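Local atomic coordinates of copper-containing nitrite reductase (Hyphomicrobium denitrificans 1NES1, PDB entry 6TFO), a protein that probably reduces nitrite to nitric oxide, drawing electrons from a reduced cytochrome c and using bound copper ions for electron transfer and catalysis. Residues F295-G300 with V352-G357. Sequence-based numbering, arbitrary orientation.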
loop_
_atom_site.group_PDB
_atom_site.type_symbol
_atom_site.label_atom_id
_atom_site.label_comp_id
_atom_site.label_asym_id
_atom_site.label_seq_id
_atom_site.Cartn_x
_atom_site.Cartn_y
_atom_site.Cartn_z
ATOM N N PHE C 295 16.173 2.866 -50.487
ATOM C CA PHE C 295 15.586 2.155 -49.322
ATOM C C PHE C 295 14.489 3.009 -48.677
ATOM O O PHE C 295 14.591 4.261 -48.665
ATOM C CB PHE C 295 16.665 1.828 -48.297
ATOM C CG PHE C 295 17.661 0.796 -48.743
ATOM C CD1 PHE C 295 17.256 -0.501 -48.996
ATOM C CD2 PHE C 295 19.003 1.108 -48.886
ATOM C CE1 PHE C 295 18.173 -1.470 -49.386
ATOM C CE2 PHE C 295 19.922 0.138 -49.272
ATOM C CZ PHE C 295 19.504 -1.152 -49.510
ATOM N N TYR C 296 13.498 2.304 -48.121
ATOM C CA TYR C 296 12.288 2.823 -47.435
ATOM C C TYR C 296 12.336 2.417 -45.955
ATOM O O TYR C 296 12.234 1.216 -45.652
ATOM C CB TYR C 296 11.074 2.220 -48.130
ATOM C CG TYR C 296 9.724 2.680 -47.658
ATOM C CD1 TYR C 296 9.543 3.831 -46.910
ATOM C CD2 TYR C 296 8.602 1.983 -48.053
ATOM C CE1 TYR C 296 8.277 4.257 -46.553
ATOM C CE2 TYR C 296 7.334 2.400 -47.715
ATOM C CZ TYR C 296 7.166 3.536 -46.956
ATOM O OH TYR C 296 5.895 3.912 -46.623
ATOM N N VAL C 297 12.545 3.384 -45.062
ATOM C CA VAL C 297 12.607 3.155 -43.592
ATOM C C VAL C 297 11.734 4.197 -42.872
ATOM O O VAL C 297 11.858 5.404 -43.165
ATOM C CB VAL C 297 14.055 3.157 -43.077
ATOM C CG1 VAL C 297 14.097 3.012 -41.564
ATOM C CG2 VAL C 297 14.891 2.071 -43.742
ATOM N N MET C 298 10.881 3.733 -41.950
ATOM C CA MET C 298 10.058 4.607 -41.086
ATOM C C MET C 298 10.152 4.137 -39.629
ATOM O O MET C 298 10.176 2.913 -39.381
ATOM C CB MET C 298 8.601 4.639 -41.551
ATOM C CG MET C 298 8.420 5.368 -42.858
ATOM S SD MET C 298 6.732 5.971 -43.124
ATOM C CE MET C 298 6.788 7.576 -42.329
ATOM N N GLN C 299 10.255 5.097 -38.702
ATOM C CA GLN C 299 10.388 4.846 -37.246
ATOM C C GLN C 299 9.049 5.167 -36.596
ATOM O O GLN C 299 8.433 6.192 -36.936
ATOM C CB GLN C 299 11.521 5.683 -36.642
ATOM C CG GLN C 299 11.585 5.661 -35.129
ATOM C CD GLN C 299 12.772 6.442 -34.639
ATOM O OE1 GLN C 299 13.846 6.414 -35.248
ATOM N NE2 GLN C 299 12.573 7.152 -33.536
ATOM N N GLY C 300 8.640 4.324 -35.657
ATOM C CA GLY C 300 7.463 4.610 -34.822
ATOM C C GLY C 300 7.569 3.944 -33.475
ATOM O O GLY C 300 8.543 3.179 -33.242
ATOM N N VAL C 352 23.924 5.024 -52.066
ATOM C CA VAL C 352 22.680 4.523 -51.430
ATOM C C VAL C 352 21.852 5.738 -51.011
ATOM O O VAL C 352 22.444 6.699 -50.445
ATOM C CB VAL C 352 23.026 3.634 -50.226
ATOM C CG1 VAL C 352 21.782 3.295 -49.416
ATOM C CG2 VAL C 352 23.759 2.382 -50.671
ATOM N N ARG C 353 20.555 5.719 -51.310
ATOM C CA ARG C 353 19.598 6.719 -50.775
ATOM C C ARG C 353 18.637 6.010 -49.810
ATOM O O ARG C 353 18.035 4.991 -50.206
ATOM C CB ARG C 353 18.815 7.436 -51.881
ATOM C CG ARG C 353 17.621 8.204 -51.336
ATOM C CD ARG C 353 17.088 9.263 -52.261
ATOM N NE ARG C 353 16.965 8.738 -53.599
ATOM C CZ ARG C 353 17.525 9.259 -54.680
ATOM N NH1 ARG C 353 17.337 8.674 -55.846
ATOM N NH2 ARG C 353 18.238 10.368 -54.612
ATOM N N ILE C 354 18.461 6.563 -48.608
ATOM C CA ILE C 354 17.400 6.136 -47.646
ATOM C C ILE C 354 16.340 7.242 -47.569
ATOM O O ILE C 354 16.683 8.372 -47.159
ATOM C CB ILE C 354 17.995 5.816 -46.265
ATOM C CG1 ILE C 354 19.131 4.790 -46.355
ATOM C CG2 ILE C 354 16.888 5.378 -45.321
ATOM C CD1 ILE C 354 19.870 4.556 -45.067
ATOM N N PHE C 355 15.112 6.933 -47.998
ATOM C CA PHE C 355 13.893 7.689 -47.630
ATOM C C PHE C 355 13.512 7.294 -46.199
ATOM O O PHE C 355 13.078 6.142 -45.980
ATOM C CB PHE C 355 12.743 7.387 -48.587
ATOM C CG PHE C 355 13.030 7.722 -50.020
ATOM C CD1 PHE C 355 12.992 9.030 -50.451
ATOM C CD2 PHE C 355 13.334 6.729 -50.925
ATOM C CE1 PHE C 355 13.263 9.341 -51.778
ATOM C CE2 PHE C 355 13.598 7.043 -52.249
ATOM C CZ PHE C 355 13.561 8.346 -52.675
ATOM N N PHE C 356 13.712 8.212 -45.252
ATOM C CA PHE C 356 13.514 7.988 -43.798
ATOM C C PHE C 356 12.447 8.947 -43.281
ATOM O O PHE C 356 12.644 10.167 -43.360
ATOM C CB PHE C 356 14.802 8.188 -43.000
ATOM C CG PHE C 356 14.607 7.992 -41.518
ATOM C CD1 PHE C 356 14.425 6.730 -40.990
ATOM C CD2 PHE C 356 14.564 9.077 -40.657
ATOM C CE1 PHE C 356 14.230 6.558 -39.626
ATOM C CE2 PHE C 356 14.365 8.905 -39.297
ATOM C CZ PHE C 356 14.190 7.645 -38.783
ATOM N N GLY C 357 11.373 8.387 -42.728
ATOM C CA GLY C 357 10.287 9.172 -42.121
ATOM C C GLY C 357 9.926 8.667 -40.740
ATOM O O GLY C 357 10.126 7.482 -40.465
#
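Phe-295 turns the edge of its ring to Val-352, CD2 lying 3.6 Å from CG1, which sits in the ring plane. Phe-295, Val-297, Ile-354 and Phe-356 all project from one face of the sheet; in Phe-295 CG stands anti to the carbonyl carbon (chi1 -69°). Next along, Val-297 works with both branches: CG2 meets CG2 of Ile-354 at 4.2 Å, while CG1 reaches the edge of the Phe-356 ring, 3.8 Å from CD1. On the far rim of that ring, CZ lies 3.9 Å from Gln-299 CB, and Gln-299 OE1 sits at the ring edge, near its plane, with the amide turned 65° from the ring. The Gln-299 amide is tied elsewhere, to Ser-365 and Asp-418.

Tyr-296, Met-298 and Phe-355 occupy the other face, which packs on strand 277-283 of the preceding domain. Met-298 bends at chi3 (88°) and folds CE back over Gly-357, 3.7 Å from its C. Five backbone hydrogen bonds join the strands; the straightest, Val-297 N to Phe-355 O, is 3.0 Å long. This is the parallel pairing of 293-302 with 351-360 inside a mixed sheet, characteristic of a cupredoxin beta-sandwich, here the C-terminal domain of the nitrite reductase core.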